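Local coordinates for protein D-alanyl transferase DltD (Enterococcus faecalis, PDB 6O93) that probably transfers D-alanyl groups onto lipoteichoic acid at the cell membrane, as part of lipoteichoic acid biosynthesis in the Gram-positive cell wall, at residues Ser50-Phe55 with Val201-Ile206; Tyr64-Arg69 with Ala357-Val362; Gln126-Leu131 with Ile182-Phe187. All coordinates share one frame; numbering follows the deposited sequence.

How the contacts relate
From the N terminus, the chain leaves strand 40-44 of the parallel sheet and enters the 50-55 loop, the first half of contact 1; helix 57-63 follows, and 64-69 opens contact 2 just ahead of edge strand 69-73. Far along the chain, helices 124-132 and 175-195 pair as contact 3. Contact 1 then closes its 145-residue loop at the start of helix 204-211, and contact 2 closes last, on helix 352-367. Contacts 1 and 2 therefore cross, with centres 15 Å apart, whereas contact 3 lies wholly within both loops, its centre 33 and 36 Å from theirs. Contacts 1 and 2 each tie a strand-flanking loop to a later helix; contact 3 joins peripheral helices.

Contact 1: Ser50-Phe55 with Val201-Ile206; sequences SRFSAF and VSREPI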
loop_
_atom_site.group_PDB
_atom_site.type_symbol
_atom_site.label_atom_id
_atom_site.label_comp_id
_atom_site.label_asym_id
_atom_site.label_seq_id
_atom_site.Cartn_x
_atom_site.Cartn_y
_atom_site.Cartn_z
ATOM N N SER A 50 0.598 -2.993 9.727
ATOM C CA SER A 50 1.092 -3.758 10.865
ATOM C C SER A 50 0.355 -3.450 12.163
ATOM O O SER A 50 0.623 -4.105 13.176
ATOM C CB SER A 50 2.589 -3.499 11.064
ATOM O OG SER A 50 2.831 -2.148 11.421
ATOM N N ARG A 51 -0.561 -2.481 12.160
ATOM C CA ARG A 51 -1.303 -2.106 13.364
ATOM C C ARG A 51 -2.379 -3.157 13.622
ATOM O O ARG A 51 -3.572 -2.961 13.377
ATOM C CB ARG A 51 -1.896 -0.712 13.215
ATOM C CG ARG A 51 -1.000 0.393 13.747
ATOM C CD ARG A 51 0.380 0.369 13.113
ATOM N NE ARG A 51 1.224 1.436 13.641
ATOM C CZ ARG A 51 2.459 1.694 13.225
ATOM N NH1 ARG A 51 3.013 0.965 12.265
ATOM N NH2 ARG A 51 3.141 2.691 13.772
ATOM N N PHE A 52 -1.935 -4.296 14.141
ATOM C CA PHE A 52 -2.824 -5.419 14.378
ATOM C C PHE A 52 -3.610 -5.239 15.671
ATOM O O PHE A 52 -3.136 -4.641 16.642
ATOM C CB PHE A 52 -2.030 -6.726 14.435
ATOM C CG PHE A 52 -1.935 -7.435 13.114
ATOM C CD1 PHE A 52 -1.389 -6.805 12.008
ATOM C CD2 PHE A 52 -2.384 -8.740 12.981
ATOM C CE1 PHE A 52 -1.300 -7.459 10.792
ATOM C CE2 PHE A 52 -2.297 -9.399 11.771
ATOM C CZ PHE A 52 -1.753 -8.758 10.674
ATOM N N SER A 53 -4.830 -5.762 15.664
ATOM C CA SER A 53 -5.665 -5.865 16.853
ATOM C C SER A 53 -6.758 -6.877 16.543
ATOM O O SER A 53 -6.778 -7.486 15.470
ATOM C CB SER A 53 -6.248 -4.507 17.255
ATOM O OG SER A 53 -7.252 -4.092 16.344
ATOM N N ALA A 54 -7.679 -7.054 17.492
ATOM C CA ALA A 54 -8.794 -7.966 17.270
ATOM C C ALA A 54 -9.647 -7.548 16.079
ATOM O O ALA A 54 -10.378 -8.379 15.531
ATOM C CB ALA A 54 -9.662 -8.049 18.527
ATOM N N PHE A 55 -9.558 -6.287 15.660
ATOM C CA PHE A 55 -10.403 -5.746 14.606
ATOM C C PHE A 55 -9.647 -5.507 13.309
ATOM O O PHE A 55 -10.226 -4.968 12.359
ATOM C CB PHE A 55 -11.047 -4.448 15.097
ATOM C CG PHE A 55 -11.553 -4.544 16.500
ATOM C CD1 PHE A 55 -12.818 -5.037 16.760
ATOM C CD2 PHE A 55 -10.745 -4.184 17.564
ATOM C CE1 PHE A 55 -13.278 -5.149 18.055
ATOM C CE2 PHE A 55 -11.200 -4.293 18.859
ATOM C CZ PHE A 55 -12.467 -4.779 19.106
ATOM N N VAL A 201 8.564 -13.165 9.342
ATOM C CA VAL A 201 8.023 -13.420 10.669
ATOM C C VAL A 201 6.513 -13.269 10.552
ATOM O O VAL A 201 5.990 -12.151 10.479
ATOM C CB VAL A 201 8.604 -12.477 11.728
ATOM C CG1 VAL A 201 7.919 -12.692 13.066
ATOM C CG2 VAL A 201 10.106 -12.697 11.858
ATOM N N SER A 202 5.811 -14.395 10.514
ATOM C CA SER A 202 4.362 -14.374 10.422
ATOM C C SER A 202 3.751 -13.789 11.690
ATOM O O SER A 202 4.262 -13.973 12.798
ATOM C CB SER A 202 3.830 -15.787 10.193
ATOM O OG SER A 202 2.415 -15.806 10.194
ATOM N N ARG A 203 2.646 -13.067 11.514
ATOM C CA ARG A 203 1.861 -12.572 12.635
ATOM C C ARG A 203 0.729 -13.518 13.008
ATOM O O ARG A 203 -0.173 -13.126 13.756
ATOM C CB ARG A 203 1.305 -11.180 12.319
ATOM C CG ARG A 203 2.359 -10.083 12.341
ATOM C CD ARG A 203 1.783 -8.721 11.974
ATOM N NE ARG A 203 2.783 -7.661 12.094
ATOM C CZ ARG A 203 3.726 -7.410 11.190
ATOM N NH1 ARG A 203 3.810 -8.141 10.087
ATOM N NH2 ARG A 203 4.591 -6.425 11.390
ATOM N N GLU A 204 0.761 -14.754 12.508
ATOM C CA GLU A 204 -0.268 -15.723 12.868
ATOM C C GLU A 204 -0.377 -15.929 14.375
ATOM O O GLU A 204 -1.509 -16.094 14.865
ATOM C CB GLU A 204 0.009 -17.053 12.154
ATOM C CG GLU A 204 -1.114 -18.075 12.278
ATOM C CD GLU A 204 -2.411 -17.608 11.636
ATOM O OE1 GLU A 204 -2.390 -16.595 10.903
ATOM O OE2 GLU A 204 -3.455 -18.256 11.870
ATOM N N PRO A 205 0.711 -15.934 15.153
ATOM C CA PRO A 205 0.543 -16.025 16.614
ATOM C C PRO A 205 -0.244 -14.862 17.193
ATOM O O PRO A 205 -1.025 -15.050 18.133
ATOM C CB PRO A 205 1.989 -16.056 17.134
ATOM C CG PRO A 205 2.809 -16.516 15.974
ATOM C CD PRO A 205 2.130 -15.966 14.759
ATOM N N ILE A 206 -0.056 -13.655 16.655
ATOM C CA ILE A 206 -0.839 -12.512 17.114
ATOM C C ILE A 206 -2.299 -12.678 16.714
ATOM O O ILE A 206 -3.212 -12.347 17.480
ATOM C CB ILE A 206 -0.242 -11.203 16.566
ATOM C CG1 ILE A 206 1.196 -11.029 17.068
ATOM C CG2 ILE A 206 -1.105 -10.011 16.972
ATOM C CD1 ILE A 206 1.924 -9.839 16.475
HETATM O O HOH W 1 2.442 -5.968 14.366
#
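S50 and F52 receive the side chain of R203 in a surface contact between the loop that follows strand 40-44, in a parallel-sheet fold of the SGNH-hydrolase clan, and the N-terminal end of helix 204-211. S50 comes first. Its CB lies 3.6 Å from NH2 of R203, and the guanidinium has CA of S50 over one face. The serine hydroxyl is engaged elsewhere, with the carbonyl of S47, a residue that may belong to a Ser-His-Asp triad, so this end of the loop lies close to the probable active site. A water links the two segments further: it donates to O of S50 at 2.9 Å and accepts from NE of R203 at 2.9 Å, lying in the guanidinium plane. R51 points away, at the centre of an inverse gamma turn, and F52 next to it points toward the helix.

F52 makes the main apolar contact. CD of R203 lies 3.7 Å from the F52 ring centroid and 17° off the ring normal, evidence for a CH-pi contact over the face. The arginine chain is extended from CG to NE, which carries the methylene across the ring and the guanidinium onward to S50; the ring and guanidinium planes are only 27° apart. R203 also occupies the N-cap position of its helix, and its NH1 bonds to O of T18, tying the far end to a third part of the chain. H56 stacks with the F52 ring. In the first turn of the helix, I206 adds a looser apolar touch, where its CG2 comes within 4.3 Å of CB of F52.

Contact 2: Tyr64-Arg69 with Ala357-Val362; sequences YQRNYR and AVDRQV
R66 and D359 form a bidentate salt bridge between the loop leading to edge strand 69-73 and helix 352-367, which packs beside the parallel sheet. A Schellman motif ends helix 57-63 just before, with Q65 as its C-prime residue. The tight part is this ion pair: NH1 of R66 meets OD1 of D359 at 2.8 Å, and NH2 meets OD2 at 2.8 Å, with N-H...O angles of 166° and 162°. The groups meet end-on, their planes 22° apart; OD2 uses its syn lone pair, while OD1 is met on its syn side but somewhat out of the carboxylate plane. Two parallel bonds of this kind fix the rotation of both groups. R66 reaches across because its chain is extended from CG to NE, and D359 answers with CG anti to its backbone N.

The looser part lies beside it. OH of Y68 is 4.0 Å from CG1 of V362, a van der Waals contact only, and the two side chains pass at a slant. That hydroxyl is hydrogen-bonded to D363, on the same helix. V362 also touches F43 and L291, placing this side against the sheet. One water bridges the two segments, donating to OD1 of D359 at 2.7 Å and to OH of Y68 at 3.2 Å.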
loop_
_atom_site.group_PDB
_atom_site.type_symbol
_atom_site.label_atom_id
_atom_site.label_comp_id
_atom_site.label_asym_id
_atom_site.label_seq_id
_atom_site.Cartn_x
_atom_site.Cartn_y
_atom_site.Cartn_z
ATOM N N TYR A 64 -13.782 -15.399 11.704
ATOM C CA TYR A 64 -15.097 -15.736 11.176
ATOM C C TYR A 64 -15.020 -16.533 9.877
ATOM O O TYR A 64 -16.001 -16.590 9.129
ATOM C CB TYR A 64 -15.919 -14.460 10.998
ATOM C CG TYR A 64 -16.062 -13.703 12.302
ATOM C CD1 TYR A 64 -16.690 -14.288 13.394
ATOM C CD2 TYR A 64 -15.549 -12.420 12.451
ATOM C CE1 TYR A 64 -16.816 -13.618 14.594
ATOM C CE2 TYR A 64 -15.671 -11.737 13.651
ATOM C CZ TYR A 64 -16.306 -12.343 14.720
ATOM O OH TYR A 64 -16.437 -11.682 15.921
ATOM N N GLN A 65 -13.873 -17.153 9.602
ATOM C CA GLN A 65 -13.753 -18.183 8.571
ATOM C C GLN A 65 -14.363 -17.733 7.245
ATOM O O GLN A 65 -15.214 -18.407 6.660
ATOM C CB GLN A 65 -14.395 -19.488 9.047
ATOM C CG GLN A 65 -13.725 -20.092 10.271
ATOM C CD GLN A 65 -12.333 -20.624 9.973
ATOM O OE1 GLN A 65 -11.334 -20.099 10.466
ATOM N NE2 GLN A 65 -12.263 -21.672 9.160
ATOM N N ARG A 66 -13.912 -16.581 6.762
ATOM C CA ARG A 66 -14.385 -16.068 5.489
ATOM C C ARG A 66 -13.742 -16.835 4.335
ATOM O O ARG A 66 -12.787 -17.596 4.509
ATOM C CB ARG A 66 -14.088 -14.573 5.377
ATOM C CG ARG A 66 -14.790 -13.737 6.438
ATOM C CD ARG A 66 -14.369 -12.277 6.380
ATOM N NE ARG A 66 -15.013 -11.485 7.425
ATOM C CZ ARG A 66 -14.623 -10.268 7.791
ATOM N NH1 ARG A 66 -13.582 -9.694 7.204
ATOM N NH2 ARG A 66 -15.274 -9.625 8.750
ATOM N N ASN A 67 -14.290 -16.636 3.138
ATOM C CA ASN A 67 -13.758 -17.274 1.940
ATOM C C ASN A 67 -12.566 -16.526 1.356
ATOM O O ASN A 67 -12.178 -16.802 0.216
ATOM C CB ASN A 67 -14.857 -17.412 0.881
ATOM C CG ASN A 67 -15.492 -16.084 0.522
ATOM O OD1 ASN A 67 -14.995 -15.021 0.896
ATOM N ND2 ASN A 67 -16.599 -16.138 -0.208
ATOM N N TYR A 68 -11.986 -15.590 2.103
ATOM C CA TYR A 68 -10.810 -14.861 1.656
ATOM C C TYR A 68 -9.990 -14.472 2.874
ATOM O O TYR A 68 -10.488 -14.442 4.003
ATOM C CB TYR A 68 -11.185 -13.605 0.856
ATOM C CG TYR A 68 -11.832 -12.529 1.698
ATOM C CD1 TYR A 68 -11.066 -11.551 2.323
ATOM C CD2 TYR A 68 -13.209 -12.494 1.877
ATOM C CE1 TYR A 68 -11.654 -10.569 3.098
ATOM C CE2 TYR A 68 -13.806 -11.518 2.649
ATOM C CZ TYR A 68 -13.024 -10.559 3.257
ATOM O OH TYR A 68 -13.618 -9.587 4.027
ATOM N N ARG A 69 -8.717 -14.166 2.631
ATOM C CA ARG A 69 -7.831 -13.644 3.655
ATOM C C ARG A 69 -7.060 -12.484 3.045
ATOM O O ARG A 69 -6.718 -12.529 1.854
ATOM C CB ARG A 69 -6.845 -14.700 4.172
ATOM C CG ARG A 69 -7.491 -15.878 4.883
ATOM C CD ARG A 69 -8.111 -15.466 6.207
ATOM N NE ARG A 69 -8.602 -16.619 6.954
ATOM C CZ ARG A 69 -9.740 -17.254 6.690
ATOM N NH1 ARG A 69 -10.517 -16.855 5.691
ATOM N NH2 ARG A 69 -10.103 -18.295 7.427
ATOM N N ALA A 357 -14.026 -0.427 10.726
ATOM C CA ALA A 357 -14.783 0.239 9.673
ATOM C C ALA A 357 -14.274 -0.163 8.295
ATOM O O ALA A 357 -15.067 -0.436 7.386
ATOM C CB ALA A 357 -14.709 1.755 9.853
ATOM N N VAL A 358 -12.951 -0.204 8.119
ATOM C CA VAL A 358 -12.388 -0.636 6.843
ATOM C C VAL A 358 -12.783 -2.077 6.555
ATOM O O VAL A 358 -13.168 -2.420 5.430
ATOM C CB VAL A 358 -10.857 -0.460 6.846
ATOM C CG1 VAL A 358 -10.241 -1.149 5.638
ATOM C CG2 VAL A 358 -10.491 1.016 6.862
ATOM N N ASP A 359 -12.701 -2.940 7.568
ATOM C CA ASP A 359 -13.043 -4.347 7.379
ATOM C C ASP A 359 -14.465 -4.510 6.854
ATOM O O ASP A 359 -14.722 -5.359 5.993
ATOM C CB ASP A 359 -12.876 -5.104 8.697
ATOM C CG ASP A 359 -13.232 -6.568 8.571
ATOM O OD1 ASP A 359 -12.390 -7.343 8.062
ATOM O OD2 ASP A 359 -14.355 -6.940 8.973
ATOM N N ARG A 360 -15.409 -3.717 7.367
ATOM C CA ARG A 360 -16.781 -3.819 6.884
ATOM C C ARG A 360 -16.867 -3.447 5.409
ATOM O O ARG A 360 -17.539 -4.129 4.626
ATOM C CB ARG A 360 -17.708 -2.933 7.714
ATOM C CG ARG A 360 -19.122 -2.849 7.155
ATOM C CD ARG A 360 -20.112 -2.298 8.168
ATOM N NE ARG A 360 -19.818 -0.920 8.551
ATOM C CZ ARG A 360 -20.607 -0.175 9.320
ATOM N NH1 ARG A 360 -21.744 -0.672 9.788
ATOM N NH2 ARG A 360 -20.262 1.068 9.622
ATOM N N GLN A 361 -16.185 -2.374 5.009
ATOM C CA GLN A 361 -16.199 -1.976 3.608
ATOM C C GLN A 361 -15.510 -3.016 2.733
ATOM O O GLN A 361 -15.973 -3.302 1.623
ATOM C CB GLN A 361 -15.542 -0.607 3.446
ATOM C CG GLN A 361 -16.254 0.498 4.210
ATOM C CD GLN A 361 -17.722 0.592 3.849
ATOM O OE1 GLN A 361 -18.088 0.531 2.675
ATOM N NE2 GLN A 361 -18.576 0.722 4.860
ATOM N N VAL A 362 -14.407 -3.595 3.212
ATOM C CA VAL A 362 -13.734 -4.646 2.451
ATOM C C VAL A 362 -14.650 -5.854 2.300
ATOM O O VAL A 362 -14.812 -6.401 1.202
ATOM C CB VAL A 362 -12.402 -5.033 3.119
ATOM C CG1 VAL A 362 -11.845 -6.299 2.485
ATOM C CG2 VAL A 362 -11.398 -3.901 3.007
HETATM O O HOH W 2 -11.441 -7.815 5.548
#

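Contact 3: Gln126-Leu131 with Ile182-Phe187; sequences QTYQWL and IMNLRF
Y128 and L185 bring helices 124-132 and 175-195 together in a helix-helix packing whose short segments run roughly antiparallel, at 141° between their N-to-C directions and with axes 9.5 Å apart at closest approach. The evidence is all van der Waals contact.

The apolar interactions centre on L185. Its CD2 sits 3.9 Å from CB of Y128 and 3.7 Å from the backbone N of Q129, so one methyl lies against the backbone between these two residues. The other methyl, CD1, approaches CA of Q129. Beyond these segments, L185 also touches L125 and A132 of helix 124-132.

The second kind is aromatic edge contact. CB of N184 lies at the edge of the Y128 ring, in the ring plane, 3.7 Å from CD2. For Y128, chi2 of 18° turns the ring so that its edge faces N184; the ring and amide planes stand 86° apart, close to perpendicular.

Three polar atoms find partners outside the two segments. OH of Y128 bonds to D157, and ND2 of N184 turns back to O of Y180, one turn earlier on its own helix; OE1 of Q129 accepts from N28. The closest approach of side chains across the contact is CE2 of Y128 with CB of N184, at 3.6 Å.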
loop_
_atom_site.group_PDB
_atom_site.type_symbol
_atom_site.label_atom_id
_atom_site.label_comp_id
_atom_site.label_asym_id
_atom_site.label_seq_id
_atom_site.Cartn_x
_atom_site.Cartn_y
_atom_site.Cartn_z
ATOM N N GLN A 126 11.757 -7.680 -10.085
ATOM C CA GLN A 126 10.542 -7.204 -10.739
ATOM C C GLN A 126 10.855 -6.174 -11.821
ATOM O O GLN A 126 10.214 -6.162 -12.879
ATOM C CB GLN A 126 9.590 -6.623 -9.692
ATOM C CG GLN A 126 9.169 -7.631 -8.630
ATOM C CD GLN A 126 8.422 -6.998 -7.467
ATOM O OE1 GLN A 126 8.204 -5.787 -7.436
ATOM N NE2 GLN A 126 8.034 -7.820 -6.499
ATOM N N THR A 127 11.842 -5.310 -11.582
ATOM C CA THR A 127 12.206 -4.307 -12.578
ATOM C C THR A 127 12.808 -4.958 -13.818
ATOM O O THR A 127 12.442 -4.619 -14.950
ATOM C CB THR A 127 13.178 -3.296 -11.970
ATOM O OG1 THR A 127 12.582 -2.702 -10.812
ATOM C CG2 THR A 127 13.524 -2.203 -12.969
ATOM N N TYR A 128 13.737 -5.898 -13.627
ATOM C CA TYR A 128 14.326 -6.603 -14.763
ATOM C C TYR A 128 13.286 -7.447 -15.494
ATOM O O TYR A 128 13.282 -7.505 -16.730
ATOM C CB TYR A 128 15.484 -7.486 -14.294
ATOM C CG TYR A 128 16.809 -6.768 -14.116
ATOM C CD1 TYR A 128 16.876 -5.385 -13.999
ATOM C CD2 TYR A 128 17.998 -7.484 -14.080
ATOM C CE1 TYR A 128 18.092 -4.740 -13.843
ATOM C CE2 TYR A 128 19.213 -6.852 -13.925
ATOM C CZ TYR A 128 19.258 -5.481 -13.807
ATOM O OH TYR A 128 20.473 -4.858 -13.656
ATOM N N GLN A 129 12.408 -8.122 -14.747
ATOM C CA GLN A 129 11.344 -8.898 -15.375
ATOM C C GLN A 129 10.466 -8.011 -16.250
ATOM O O GLN A 129 10.098 -8.393 -17.367
ATOM C CB GLN A 129 10.504 -9.589 -14.302
ATOM C CG GLN A 129 9.373 -10.448 -14.848
ATOM C CD GLN A 129 8.375 -10.836 -13.776
ATOM O OE1 GLN A 129 8.034 -10.031 -12.907
ATOM N NE2 GLN A 129 7.904 -12.076 -13.829
ATOM N N TRP A 130 10.122 -6.822 -15.753
ATOM C CA TRP A 130 9.290 -5.899 -16.518
ATOM C C TRP A 130 9.939 -5.548 -17.852
ATOM O O TRP A 130 9.282 -5.569 -18.900
ATOM C CB TRP A 130 9.020 -4.649 -15.674
ATOM C CG TRP A 130 8.657 -3.410 -16.441
ATOM C CD1 TRP A 130 7.596 -3.244 -17.284
ATOM C CD2 TRP A 130 9.342 -2.150 -16.405
ATOM N NE1 TRP A 130 7.585 -1.960 -17.783
ATOM C CE2 TRP A 130 8.646 -1.270 -17.259
ATOM C CE3 TRP A 130 10.479 -1.683 -15.737
ATOM C CZ2 TRP A 130 9.052 0.050 -17.464
ATOM C CZ3 TRP A 130 10.881 -0.372 -15.943
ATOM C CH2 TRP A 130 10.168 0.479 -16.798
ATOM N N LEU A 131 11.238 -5.239 -17.838
ATOM C CA LEU A 131 11.912 -4.849 -19.073
ATOM C C LEU A 131 12.151 -6.039 -19.993
ATOM O O LEU A 131 12.102 -5.889 -21.219
ATOM C CB LEU A 131 13.235 -4.156 -18.752
ATOM C CG LEU A 131 13.102 -2.829 -18.002
ATOM C CD1 LEU A 131 14.455 -2.348 -17.518
ATOM C CD2 LEU A 131 12.447 -1.779 -18.888
ATOM N N ILE A 182 17.721 -10.911 -18.994
ATOM C CA ILE A 182 17.409 -12.337 -18.945
ATOM C C ILE A 182 18.532 -13.104 -18.258
ATOM O O ILE A 182 18.283 -14.017 -17.461
ATOM C CB ILE A 182 17.135 -12.867 -20.365
ATOM C CG1 ILE A 182 15.819 -12.283 -20.888
ATOM C CG2 ILE A 182 17.095 -14.392 -20.376
ATOM C CD1 ILE A 182 15.559 -12.553 -22.355
ATOM N N MET A 183 19.784 -12.742 -18.549
ATOM C CA MET A 183 20.915 -13.375 -17.879
ATOM C C MET A 183 20.832 -13.194 -16.370
ATOM O O MET A 183 21.030 -14.145 -15.606
ATOM C CB MET A 183 22.230 -12.795 -18.396
ATOM C CG MET A 183 22.593 -13.203 -19.800
ATOM S SD MET A 183 24.225 -12.589 -20.236
ATOM C CE MET A 183 24.256 -12.968 -21.987
ATOM N N ASN A 184 20.560 -11.968 -15.921
ATOM C CA ASN A 184 20.505 -11.705 -14.486
ATOM C C ASN A 184 19.278 -12.345 -13.852
ATOM O O ASN A 184 19.340 -12.811 -12.708
ATOM C CB ASN A 184 20.515 -10.199 -14.232
ATOM C CG ASN A 184 21.903 -9.605 -14.325
ATOM O OD1 ASN A 184 22.586 -9.444 -13.315
ATOM N ND2 ASN A 184 22.331 -9.284 -15.539
ATOM N N LEU A 185 18.157 -12.377 -14.575
ATOM C CA LEU A 185 16.938 -12.959 -14.025
ATOM C C LEU A 185 17.137 -14.416 -13.631
ATOM O O LEU A 185 16.500 -14.892 -12.685
ATOM C CB LEU A 185 15.793 -12.824 -15.029
ATOM C CG LEU A 185 15.152 -11.434 -15.079
ATOM C CD1 LEU A 185 14.272 -11.287 -16.307
ATOM C CD2 LEU A 185 14.349 -11.169 -13.816
ATOM N N ARG A 186 18.013 -15.139 -14.333
ATOM C CA ARG A 186 18.318 -16.509 -13.928
ATOM C C ARG A 186 18.838 -16.548 -12.496
ATOM O O ARG A 186 18.477 -17.439 -11.720
ATOM C CB ARG A 186 19.333 -17.132 -14.887
ATOM C CG ARG A 186 18.799 -17.325 -16.300
ATOM C CD ARG A 186 19.860 -17.881 -17.237
ATOM N NE ARG A 186 20.309 -19.214 -16.843
ATOM C CZ ARG A 186 21.332 -19.855 -17.399
ATOM N NH1 ARG A 186 22.026 -19.288 -18.381
ATOM N NH2 ARG A 186 21.666 -21.066 -16.974
ATOM N N PHE A 187 19.683 -15.584 -12.123
ATOM C CA PHE A 187 20.148 -15.511 -10.742
ATOM C C PHE A 187 19.061 -14.971 -9.820
ATOM O O PHE A 187 18.852 -15.500 -8.723
ATOM C CB PHE A 187 21.398 -14.639 -10.652
ATOM C CG PHE A 187 22.573 -15.187 -11.402
ATOM C CD1 PHE A 187 23.437 -16.081 -10.796
ATOM C CD2 PHE A 187 22.819 -14.804 -12.710
ATOM C CE1 PHE A 187 24.522 -16.588 -11.482
ATOM C CE2 PHE A 187 23.898 -15.304 -13.400
ATOM C CZ PHE A 187 24.752 -16.200 -12.786
#